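Local atomic coordinates of BH0493 protein (Bacillus halodurans C-125, PDB entry 2QEE), a protein that binds zinc and is probably a metal-dependent enzyme of the amidohydrolase superfamily, its substrate not established. Residues E13-A18 / V378-Y383; D26-L31 / H355-V360; D141-N146 / H168-L173; E338-R343 / S373-V378. One frame throughout, in Å; residues are numbered along the deposited sequence.

Contact 1 (E13-A18 / V378-Y383); sequences EKVKNA and VLIDKY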
# COMPACT_ATOMS: atom_id res chain seq x y z
N GLU C 13 -7.77 -25.23 -14.22
CA GLU C 13 -7.56 -26.61 -13.80
C GLU C 13 -6.08 -26.98 -13.93
O GLU C 13 -5.48 -27.57 -13.02
CB GLU C 13 -8.43 -27.53 -14.68
CG GLU C 13 -8.35 -29.03 -14.42
CD GLU C 13 -8.71 -29.83 -15.69
OE1 GLU C 13 -8.02 -30.85 -15.98
OE2 GLU C 13 -9.69 -29.41 -16.41
N LYS C 14 -5.51 -26.65 -15.08
CA LYS C 14 -4.17 -27.07 -15.41
C LYS C 14 -3.12 -26.34 -14.57
O LYS C 14 -2.07 -26.93 -14.14
CB LYS C 14 -3.95 -26.93 -16.91
CG LYS C 14 -4.79 -28.04 -17.62
CD LYS C 14 -4.29 -28.41 -19.00
CE LYS C 14 -5.17 -29.51 -19.67
NZ LYS C 14 -5.88 -30.38 -18.72
N VAL C 15 -3.39 -25.06 -14.33
CA VAL C 15 -2.46 -24.29 -13.47
C VAL C 15 -2.51 -24.83 -12.07
O VAL C 15 -1.44 -25.05 -11.46
CB VAL C 15 -2.72 -22.74 -13.48
CG1 VAL C 15 -1.83 -22.02 -12.39
CG2 VAL C 15 -2.42 -22.15 -14.88
N LYS C 16 -3.71 -25.00 -11.52
CA LYS C 16 -3.84 -25.55 -10.15
C LYS C 16 -3.15 -26.92 -10.04
O LYS C 16 -2.41 -27.18 -9.07
CB LYS C 16 -5.29 -25.65 -9.75
CG LYS C 16 -5.88 -24.32 -9.47
CD LYS C 16 -7.40 -24.45 -9.36
CE LYS C 16 -8.02 -23.07 -9.46
NZ LYS C 16 -9.49 -22.99 -9.19
N ASN C 17 -3.35 -27.79 -11.03
CA ASN C 17 -2.66 -29.07 -10.99
C ASN C 17 -1.14 -28.93 -11.06
O ASN C 17 -0.44 -29.62 -10.29
CB ASN C 17 -3.13 -29.98 -12.14
CG ASN C 17 -4.57 -30.44 -11.99
OD1 ASN C 17 -5.18 -30.88 -12.98
ND2 ASN C 17 -5.11 -30.41 -10.77
N ALA C 18 -0.61 -28.12 -11.97
CA ALA C 18 0.82 -27.91 -12.09
C ALA C 18 1.41 -27.39 -10.74
O ALA C 18 2.45 -27.90 -10.25
CB ALA C 18 1.09 -26.94 -13.19
N VAL C 378 -2.90 -15.96 -9.14
CA VAL C 378 -2.14 -14.94 -9.87
C VAL C 378 -1.72 -15.44 -11.24
O VAL C 378 -1.94 -14.79 -12.29
CB VAL C 378 -0.92 -14.47 -9.04
CG1 VAL C 378 -0.09 -13.51 -9.84
CG2 VAL C 378 -1.43 -13.84 -7.68
N LEU C 379 -1.18 -16.66 -11.28
CA LEU C 379 -0.77 -17.25 -12.58
C LEU C 379 -1.94 -17.38 -13.58
O LEU C 379 -1.81 -17.06 -14.76
CB LEU C 379 -0.13 -18.64 -12.32
CG LEU C 379 1.30 -18.59 -11.77
CD1 LEU C 379 1.62 -20.04 -11.34
CD2 LEU C 379 2.28 -18.08 -12.87
N ILE C 380 -3.08 -17.83 -13.09
CA ILE C 380 -4.30 -18.00 -13.93
C ILE C 380 -4.63 -16.62 -14.60
O ILE C 380 -4.77 -16.53 -15.83
CB ILE C 380 -5.50 -18.60 -13.14
CG1 ILE C 380 -5.21 -20.07 -12.82
CG2 ILE C 380 -6.75 -18.49 -14.00
CD1 ILE C 380 -6.07 -20.70 -11.66
N ASP C 381 -4.66 -15.57 -13.79
CA ASP C 381 -4.96 -14.22 -14.34
C ASP C 381 -3.92 -13.80 -15.39
O ASP C 381 -4.27 -13.23 -16.44
CB ASP C 381 -4.95 -13.19 -13.20
CG ASP C 381 -6.31 -13.10 -12.49
OD1 ASP C 381 -7.34 -13.68 -13.00
OD2 ASP C 381 -6.36 -12.44 -11.41
N LYS C 382 -2.62 -14.02 -15.07
CA LYS C 382 -1.56 -13.58 -15.99
C LYS C 382 -1.54 -14.39 -17.30
O LYS C 382 -1.37 -13.82 -18.36
CB LYS C 382 -0.18 -13.60 -15.29
CG LYS C 382 0.13 -12.28 -14.56
CD LYS C 382 -0.90 -11.93 -13.46
CE LYS C 382 -0.56 -10.58 -12.72
NZ LYS C 382 -0.82 -9.47 -13.69
N TYR C 383 -1.71 -15.71 -17.20
CA TYR C 383 -1.84 -16.51 -18.39
C TYR C 383 -3.05 -16.13 -19.18
O TYR C 383 -2.96 -16.01 -20.42
CB TYR C 383 -1.88 -18.00 -18.06
CG TYR C 383 -0.55 -18.56 -17.62
CD1 TYR C 383 0.62 -18.42 -18.42
CD2 TYR C 383 -0.46 -19.30 -16.43
CE1 TYR C 383 1.84 -19.00 -18.02
CE2 TYR C 383 0.75 -19.87 -16.02
CZ TYR C 383 1.87 -19.69 -16.81
OH TYR C 383 3.04 -20.29 -16.36

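Contact 2 (D26-L31 / H355-V360); sequences DMHTHL and HSDARV. With ZN (zinc ion), chain T.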
# COMPACT_ATOMS: atom_id res chain seq x y z
N ASP C 26 11.98 -25.18 -0.48
CA ASP C 26 11.53 -24.16 0.49
C ASP C 26 12.81 -23.51 0.95
O ASP C 26 13.58 -24.10 1.75
CB ASP C 26 10.78 -24.84 1.64
CG ASP C 26 10.14 -23.87 2.62
OD1 ASP C 26 10.53 -22.67 2.56
OD2 ASP C 26 9.27 -24.29 3.41
N MET C 27 13.10 -22.32 0.44
CA MET C 27 14.51 -21.86 0.54
C MET C 27 14.89 -21.08 1.79
O MET C 27 16.00 -20.55 1.85
CB MET C 27 15.05 -21.16 -0.71
CG MET C 27 14.15 -20.04 -1.32
SD MET C 27 14.02 -18.65 -0.19
CE MET C 27 15.68 -17.91 -0.24
N HIS C 28 13.97 -21.00 2.74
CA HIS C 28 14.32 -20.46 4.05
C HIS C 28 13.33 -21.00 5.08
O HIS C 28 12.13 -20.64 5.01
CB HIS C 28 14.27 -18.92 4.09
CG HIS C 28 14.52 -18.37 5.47
ND1 HIS C 28 15.69 -18.61 6.14
CD2 HIS C 28 13.73 -17.66 6.31
CE1 HIS C 28 15.64 -18.04 7.34
NE2 HIS C 28 14.45 -17.48 7.47
N THR C 29 13.81 -21.84 6.01
CA THR C 29 12.98 -22.37 7.08
C THR C 29 13.83 -22.36 8.35
O THR C 29 15.02 -22.17 8.26
CB THR C 29 12.50 -23.83 6.87
OG1 THR C 29 13.59 -24.76 7.13
CG2 THR C 29 11.97 -24.08 5.42
N HIS C 30 13.18 -22.71 9.45
CA HIS C 30 13.86 -22.91 10.74
C HIS C 30 13.69 -24.36 11.14
O HIS C 30 13.51 -24.66 12.30
CB HIS C 30 13.23 -21.97 11.75
CG HIS C 30 13.67 -20.57 11.54
ND1 HIS C 30 14.85 -20.08 12.04
CD2 HIS C 30 13.13 -19.59 10.78
CE1 HIS C 30 15.01 -18.83 11.63
NE2 HIS C 30 13.98 -18.52 10.86
N LEU C 31 13.63 -25.25 10.15
CA LEU C 31 13.51 -26.68 10.44
C LEU C 31 14.93 -27.33 10.40
O LEU C 31 15.87 -26.75 9.87
CB LEU C 31 12.63 -27.37 9.39
CG LEU C 31 11.22 -26.77 9.36
CD1 LEU C 31 10.45 -27.50 8.22
CD2 LEU C 31 10.53 -26.99 10.67
N HIS C 355 8.54 -18.58 0.60
CA HIS C 355 9.24 -19.53 1.46
C HIS C 355 8.34 -19.69 2.67
O HIS C 355 7.48 -18.85 2.90
CB HIS C 355 10.63 -19.02 1.87
CG HIS C 355 10.64 -17.79 2.73
ND1 HIS C 355 10.39 -16.53 2.22
CD2 HIS C 355 10.85 -17.61 4.05
CE1 HIS C 355 10.46 -15.63 3.19
NE2 HIS C 355 10.75 -16.26 4.31
N SER C 356 8.55 -20.74 3.48
CA SER C 356 7.65 -20.95 4.63
C SER C 356 8.11 -20.28 5.90
O SER C 356 7.28 -19.92 6.77
CB SER C 356 7.43 -22.44 4.91
OG SER C 356 8.61 -23.04 5.48
N ASP C 357 9.43 -20.18 6.07
CA ASP C 357 10.00 -19.80 7.36
C ASP C 357 9.45 -20.73 8.49
O ASP C 357 9.28 -20.29 9.62
CB ASP C 357 9.56 -18.39 7.68
CG ASP C 357 10.65 -17.59 8.06
OD1 ASP C 357 11.41 -18.10 8.90
OD2 ASP C 357 10.78 -16.51 7.46
N ALA C 358 9.11 -21.98 8.15
CA ALA C 358 8.50 -22.89 9.14
C ALA C 358 9.44 -23.06 10.35
O ALA C 358 10.63 -23.36 10.13
CB ALA C 358 8.20 -24.28 8.53
N ARG C 359 8.91 -22.87 11.54
CA ARG C 359 9.60 -23.24 12.80
C ARG C 359 9.19 -24.59 13.35
O ARG C 359 9.94 -25.20 14.14
CB ARG C 359 9.35 -22.18 13.87
CG ARG C 359 10.06 -20.88 13.55
CD ARG C 359 9.89 -19.88 14.68
NE ARG C 359 10.84 -18.80 14.48
CZ ARG C 359 12.04 -18.75 15.05
NH1 ARG C 359 12.41 -19.71 15.89
NH2 ARG C 359 12.85 -17.73 14.78
N VAL C 360 8.01 -25.05 12.97
CA VAL C 360 7.46 -26.31 13.44
C VAL C 360 7.19 -27.11 12.18
O VAL C 360 6.57 -26.60 11.22
CB VAL C 360 6.16 -26.11 14.23
CG1 VAL C 360 5.54 -27.46 14.61
CG2 VAL C 360 6.42 -25.22 15.49
ZN ZN T . 13.25 -17.05 9.30
O HOH W 1 12.17 -27.02 13.93
O HOH W 2 12.25 -24.08 15.10
O HOH W 3 13.29 -15.31 9.76

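Contact 3 (D141-N146 / H168-L173); sequences DVVMTN and HAALRL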
# COMPACT_ATOMS: atom_id res chain seq x y z
N ASP C 141 12.85 -30.27 -0.97
CA ASP C 141 14.09 -29.73 -0.44
C ASP C 141 13.77 -28.64 0.58
O ASP C 141 13.00 -27.72 0.27
CB ASP C 141 14.93 -29.12 -1.55
CG ASP C 141 15.44 -30.20 -2.52
OD1 ASP C 141 16.53 -30.77 -2.28
OD2 ASP C 141 14.73 -30.57 -3.47
N VAL C 142 14.43 -28.70 1.74
CA VAL C 142 14.24 -27.73 2.81
C VAL C 142 15.58 -27.06 3.06
O VAL C 142 16.62 -27.76 3.27
CB VAL C 142 13.74 -28.46 4.11
CG1 VAL C 142 13.87 -27.57 5.35
CG2 VAL C 142 12.28 -28.90 3.94
N VAL C 143 15.61 -25.72 3.02
CA VAL C 143 16.82 -25.01 3.45
C VAL C 143 16.65 -24.66 4.91
O VAL C 143 15.65 -24.02 5.33
CB VAL C 143 17.15 -23.79 2.59
CG1 VAL C 143 18.40 -23.11 3.11
CG2 VAL C 143 17.35 -24.19 1.09
N MET C 144 17.67 -25.04 5.69
CA MET C 144 17.66 -24.79 7.13
C MET C 144 18.18 -23.40 7.43
O MET C 144 18.73 -22.69 6.54
CB MET C 144 18.60 -25.86 7.80
CG MET C 144 18.10 -27.31 7.55
SD MET C 144 19.22 -28.47 8.51
CE MET C 144 20.65 -28.36 7.48
N THR C 145 18.12 -23.02 8.72
CA THR C 145 18.85 -21.87 9.25
C THR C 145 19.86 -22.41 10.32
O THR C 145 19.43 -22.91 11.35
CB THR C 145 17.87 -20.91 9.93
OG1 THR C 145 17.05 -20.31 8.89
CG2 THR C 145 18.63 -19.80 10.64
N ASN C 146 21.14 -22.36 9.97
CA ASN C 146 22.19 -23.02 10.77
C ASN C 146 23.08 -21.99 11.43
O ASN C 146 23.83 -21.25 10.77
CB ASN C 146 22.96 -23.97 9.85
CG ASN C 146 22.04 -24.99 9.21
OD1 ASN C 146 21.79 -24.92 8.02
ND2 ASN C 146 21.46 -25.90 10.01
N HIS C 168 19.16 -28.78 3.41
CA HIS C 168 20.30 -28.05 2.97
C HIS C 168 20.66 -26.99 4.00
O HIS C 168 19.80 -26.43 4.64
CB HIS C 168 20.09 -27.39 1.60
CG HIS C 168 19.58 -28.35 0.57
ND1 HIS C 168 20.42 -29.00 -0.32
CD2 HIS C 168 18.33 -28.82 0.32
CE1 HIS C 168 19.69 -29.80 -1.10
NE2 HIS C 168 18.43 -29.72 -0.72
N ALA C 169 21.95 -26.75 4.16
CA ALA C 169 22.42 -25.75 5.15
C ALA C 169 22.38 -24.33 4.65
O ALA C 169 22.66 -24.05 3.47
CB ALA C 169 23.89 -26.07 5.59
N ALA C 170 22.17 -23.39 5.58
CA ALA C 170 22.42 -21.99 5.29
C ALA C 170 23.05 -21.38 6.55
O ALA C 170 22.56 -21.63 7.63
CB ALA C 170 21.10 -21.22 4.95
N LEU C 171 24.12 -20.63 6.35
CA LEU C 171 24.98 -20.15 7.46
C LEU C 171 24.37 -18.84 7.98
O LEU C 171 24.47 -17.84 7.28
CB LEU C 171 26.42 -19.92 6.94
CG LEU C 171 27.49 -19.41 7.92
CD1 LEU C 171 27.48 -20.27 9.22
CD2 LEU C 171 28.85 -19.41 7.23
N ARG C 172 23.78 -18.90 9.17
CA ARG C 172 23.14 -17.73 9.82
C ARG C 172 24.21 -16.96 10.58
O ARG C 172 24.91 -17.53 11.43
CB ARG C 172 22.01 -18.19 10.75
CG ARG C 172 21.33 -17.05 11.51
CD ARG C 172 20.50 -17.52 12.68
NE ARG C 172 19.68 -16.42 13.20
CZ ARG C 172 20.06 -15.65 14.21
NH1 ARG C 172 21.22 -15.90 14.79
NH2 ARG C 172 19.29 -14.65 14.64
N LEU C 173 24.32 -15.66 10.29
CA LEU C 173 25.44 -14.87 10.85
C LEU C 173 25.07 -13.69 11.76
O LEU C 173 25.96 -12.89 12.08
CB LEU C 173 26.35 -14.40 9.73
CG LEU C 173 27.11 -15.50 8.95
CD1 LEU C 173 27.84 -14.91 7.77
CD2 LEU C 173 28.03 -16.29 9.91

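Contact 4 (E338-R343 / S373-V378); sequences EMTRMR and SIIAEV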
# COMPACT_ATOMS: atom_id res chain seq x y z
N GLU C 338 -1.08 -9.06 -3.11
CA GLU C 338 -0.57 -7.83 -3.73
C GLU C 338 0.91 -7.94 -4.11
O GLU C 338 1.28 -7.50 -5.22
CB GLU C 338 -0.86 -6.58 -2.90
CG GLU C 338 0.01 -6.44 -1.61
CD GLU C 338 -0.30 -5.10 -0.84
OE1 GLU C 338 0.61 -4.58 -0.14
OE2 GLU C 338 -1.46 -4.60 -0.91
N MET C 339 1.73 -8.56 -3.25
CA MET C 339 3.14 -8.65 -3.53
C MET C 339 3.37 -9.52 -4.77
O MET C 339 4.18 -9.16 -5.60
CB MET C 339 3.84 -9.28 -2.32
CG MET C 339 4.09 -8.28 -1.17
SD MET C 339 4.87 -9.16 0.23
CE MET C 339 6.45 -9.63 -0.55
N THR C 340 2.72 -10.68 -4.85
CA THR C 340 2.93 -11.63 -5.94
C THR C 340 2.52 -10.98 -7.29
O THR C 340 3.18 -11.16 -8.29
CB THR C 340 2.22 -12.98 -5.63
OG1 THR C 340 2.76 -13.50 -4.38
CG2 THR C 340 2.45 -14.02 -6.72
N ARG C 341 1.42 -10.22 -7.27
CA ARG C 341 0.97 -9.54 -8.48
C ARG C 341 1.96 -8.46 -8.91
O ARG C 341 2.31 -8.37 -10.09
CB ARG C 341 -0.45 -8.96 -8.26
CG ARG C 341 -1.48 -10.10 -8.20
CD ARG C 341 -2.88 -9.65 -7.89
NE ARG C 341 -3.77 -10.83 -7.89
CZ ARG C 341 -4.32 -11.34 -9.02
NH1 ARG C 341 -4.14 -10.74 -10.22
NH2 ARG C 341 -5.06 -12.43 -8.94
N MET C 342 2.40 -7.61 -7.99
CA MET C 342 3.39 -6.56 -8.30
C MET C 342 4.67 -7.19 -8.85
O MET C 342 5.20 -6.75 -9.87
CB MET C 342 3.75 -5.68 -7.07
CG MET C 342 2.56 -4.80 -6.59
SD MET C 342 3.16 -3.65 -5.33
CE MET C 342 3.49 -4.70 -3.90
N ARG C 343 5.08 -8.27 -8.20
CA ARG C 343 6.30 -8.95 -8.62
C ARG C 343 6.15 -9.52 -10.04
O ARG C 343 7.02 -9.33 -10.88
CB ARG C 343 6.63 -10.06 -7.62
CG ARG C 343 7.16 -9.45 -6.31
CD ARG C 343 7.19 -10.51 -5.24
NE ARG C 343 7.92 -10.00 -4.08
CZ ARG C 343 8.30 -10.81 -3.09
NH1 ARG C 343 7.99 -12.09 -3.13
NH2 ARG C 343 9.07 -10.35 -2.07
N SER C 373 -2.37 -21.67 -3.35
CA SER C 373 -3.70 -21.31 -3.88
C SER C 373 -3.64 -19.87 -4.40
O SER C 373 -4.10 -19.60 -5.50
CB SER C 373 -4.81 -21.51 -2.87
OG SER C 373 -4.65 -20.71 -1.74
N ILE C 374 -3.00 -18.96 -3.65
CA ILE C 374 -2.84 -17.57 -4.07
C ILE C 374 -1.97 -17.45 -5.31
O ILE C 374 -2.31 -16.76 -6.27
CB ILE C 374 -2.30 -16.66 -2.92
CG1 ILE C 374 -3.27 -16.71 -1.74
CG2 ILE C 374 -2.08 -15.23 -3.46
CD1 ILE C 374 -2.70 -16.01 -0.48
N ILE C 375 -0.80 -18.08 -5.27
CA ILE C 375 0.09 -18.04 -6.44
C ILE C 375 -0.60 -18.62 -7.71
O ILE C 375 -0.47 -18.03 -8.82
CB ILE C 375 1.41 -18.78 -6.10
CG1 ILE C 375 2.16 -18.01 -4.99
CG2 ILE C 375 2.28 -18.88 -7.39
CD1 ILE C 375 3.33 -18.88 -4.49
N ALA C 376 -1.37 -19.70 -7.55
CA ALA C 376 -2.14 -20.28 -8.67
C ALA C 376 -3.14 -19.23 -9.24
O ALA C 376 -3.21 -19.05 -10.48
CB ALA C 376 -2.85 -21.54 -8.24
N GLU C 377 -3.82 -18.50 -8.36
CA GLU C 377 -4.79 -17.47 -8.81
C GLU C 377 -4.07 -16.40 -9.62
O GLU C 377 -4.55 -15.94 -10.68
CB GLU C 377 -5.47 -16.83 -7.62
CG GLU C 377 -6.40 -17.75 -6.82
CD GLU C 377 -6.77 -17.16 -5.43
OE1 GLU C 377 -7.54 -17.81 -4.68
OE2 GLU C 377 -6.27 -16.06 -5.04
N VAL C 378 -2.90 -15.96 -9.14
CA VAL C 378 -2.14 -14.94 -9.87
C VAL C 378 -1.72 -15.44 -11.24
O VAL C 378 -1.94 -14.79 -12.29
CB VAL C 378 -0.92 -14.47 -9.04
CG1 VAL C 378 -0.09 -13.51 -9.84
CG2 VAL C 378 -1.43 -13.84 -7.68
O HOH W 4 -5.62 -13.69 -6.24

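Contact 1 (E13-A18 / V378-Y383)
Val15 carries this contact and meets Leu379, Ile380 and Tyr383 on the facing helix. Its CB sits 3.7 Å from Ile380 CG1. The two methyls then diverge. CG1 is anti to the backbone N (chi1 172°) and lies 3.8 Å from Leu379 CB, with Leu379 CD1 a little farther off. CG2 is anti to the carbonyl carbon and takes the other direction, 3.8 Å from Tyr383 CD2. It approaches the ring at a slant, and CE2 is its next nearest ring atom. Ile380 carries CG1 anti to its own carbonyl carbon (chi1 -70°), and that atom lies near all three branch carbons of Val15. The tip of Ile380 runs on to a second partner: CD1 is 3.8 Å from Lys16 CE. The extended lysine chain thus brings CE to the margin of the apolar patch. An alanine at Val15 keeps CB against Ile380 but would probably open a gap beside Leu379 CB and leave CD2 and CE2 of Tyr383 without their methyl neighbour. The polar end of Tyr383 is held elsewhere, through its OH to Asp401 of helix 395-414. That helix also covers Val15 through Ile398. Tyr383 further packs on Ser89 of the second subunit. The two short segments pass 9.6 Å apart at their axes, with their directions 138° apart. This is apolar packing of two roughly antiparallel helices, helix 8-21 near the N-terminus and helix 363-388 late in the chain, away from the metal site.

Contact 2 (D26-L31 / H355-V360)
Ser356 OG has two hydrogen-bond partners. It donates to Asp26 OD2 at 2.5 Å and accepts from Ala358 N in an ST turn. The other carboxylate oxygen, Asp26 OD1, accepts from Ser356 N at 2.9 Å, so the aspartate clasps one residue with both oxygens. Trp368 NE1 is a further donor to OD2. An alanine at Asp26 would probably leave Ser356 N and OG and the Trp368 indole without their acceptor, and the turn leading to Asp357 less firmly fixed. Two backbone bonds continue the join: Asp357 N to His28 O, and His30 N to Ala358 O at 2.7 Å. The zinc ion lies between the two segments. His28 NE2 binds it at 2.2 Å, His30 NE2 at 2.3 Å and Asp357 OD1 at 2.2 Å, and a water is a fourth ligand. The Asp357 carboxylate is nearly coplanar with the His30 ring but 84° from that of His28. Asp357 OD2 receives His355 NE2 from above the carboxylate plane. The Arg359 guanidinium lies flat on His30, centres 4.3 Å apart. A His-x-His pair after an early strand and a late aspartate on one metal are characteristic of amidohydrolases, consistent with a metal-bound water poised for catalysis.

Contact 3 (D141-N146 / H168-L173)
The two segments run side by side in the same general direction, 30° apart end to end, and Val143 forms a parallel bridge with His168. His168 N donates to Val142 O, and Met144 N donates to His168 O in an almost straight bond. Farther on, Asn146 N binds Ala170 O and Arg172 N binds Asn146 O. Between these pairs the ladder is interrupted. Met144 O meets Ala170 CB at 3.2 Å, and Ala170 N turns instead to the side chain of Asn146, whose OD1 accepts it at 2.9 Å in the carbonyl plane. Helix 151-158 lies between the two segments in sequence, so this is a beta-alpha-beta crossover, as in the (beta/alpha)8 barrel of amidohydrolases. At the start of the contact His168 NE2 donates to Asp141 OD1 at 2.7 Å. OD1 uses its anti lone pair near the ring plane, the carboxylate turned 35° from it. Val143 CG1 packs on Ala170 CB at 3.8 Å. Thr145 OG1 is anti to the carbonyl carbon (chi1 -69°) and CG2 anti to the backbone N, facing Arg172, whose two deposited conformers make the contact doubtful. Thr145 OG1 bonds to Thr29 O, next to the zinc ligands His28 and His30.

Contact 4 (E338-R343 / S373-V378)
Val378 and Arg341 make the tight part of this contact. Val378 CG2 lies 3.8 Å from Arg341 CG and equally close to NE, so one methyl sits against both the root and the polar end of the arginine. The guanidinium then passes with one face over Val378 CA, offset toward its rim. Arg341 has CG anti to its carbonyl carbon (chi1 -71°), and its chain runs extended from there to NE. Thr340 closes in on the same valine. Its CG2, anti to the backbone N, is 4.0 Å from Val378 CG2. Its OG1 goes back to Ile336 O in its own helix, while the methyl faces the valine. The packing soon thins out, for the same Thr340 CG2 is 4.4 Å from Ile375 CG1.

The side toward Glu377 is looser. Arg341 NH2 and Glu377 OE2 are 5.5 Å apart and do not pair directly. A water joins them, accepting from Arg341 NH2 at 3.0 Å and donating to Glu377 OE2 at 2.7 Å. It meets the guanidinium at its edge. Glu377 is exposed, so this bridge lies at the solvent margin. The direct ion partner of NH2 is Asp381, one turn after Glu377, while Asn337 OD1 takes NE. These bonds fix the flat group above the valine.

The segment axes come within 9.9 Å. Helix 333-347 and helix 363-388 run in the same general direction here, inclined by 37°. Helix 308-317 packs against Met339, Met342 and Arg343, and Glu334 of the second subunit packs on Arg341.

How the contacts relate
Contacts 2 and 3 form the interior of the chain, near its centre. Contacts 1 and 4 lie in the outer helices, also largely buried, but each with an exposed residue at its margin, Lys16 or Glu377. The inner pair joins strand ends and loops through backbone bonds, charged groups and, in contact 2, the metal. They meet directly: Thr29 OG1 reaches Val143 O, and Thr145 OG1 reaches Thr29 O. The outer pair is helix on helix, with a single valine central to each. Both use helix 363-388; Val378 belongs to both ranges but packs across in contact 4 alone. The Asp381–Arg341 salt bridge ties contact 1 to contact 4, and both touch the second subunit.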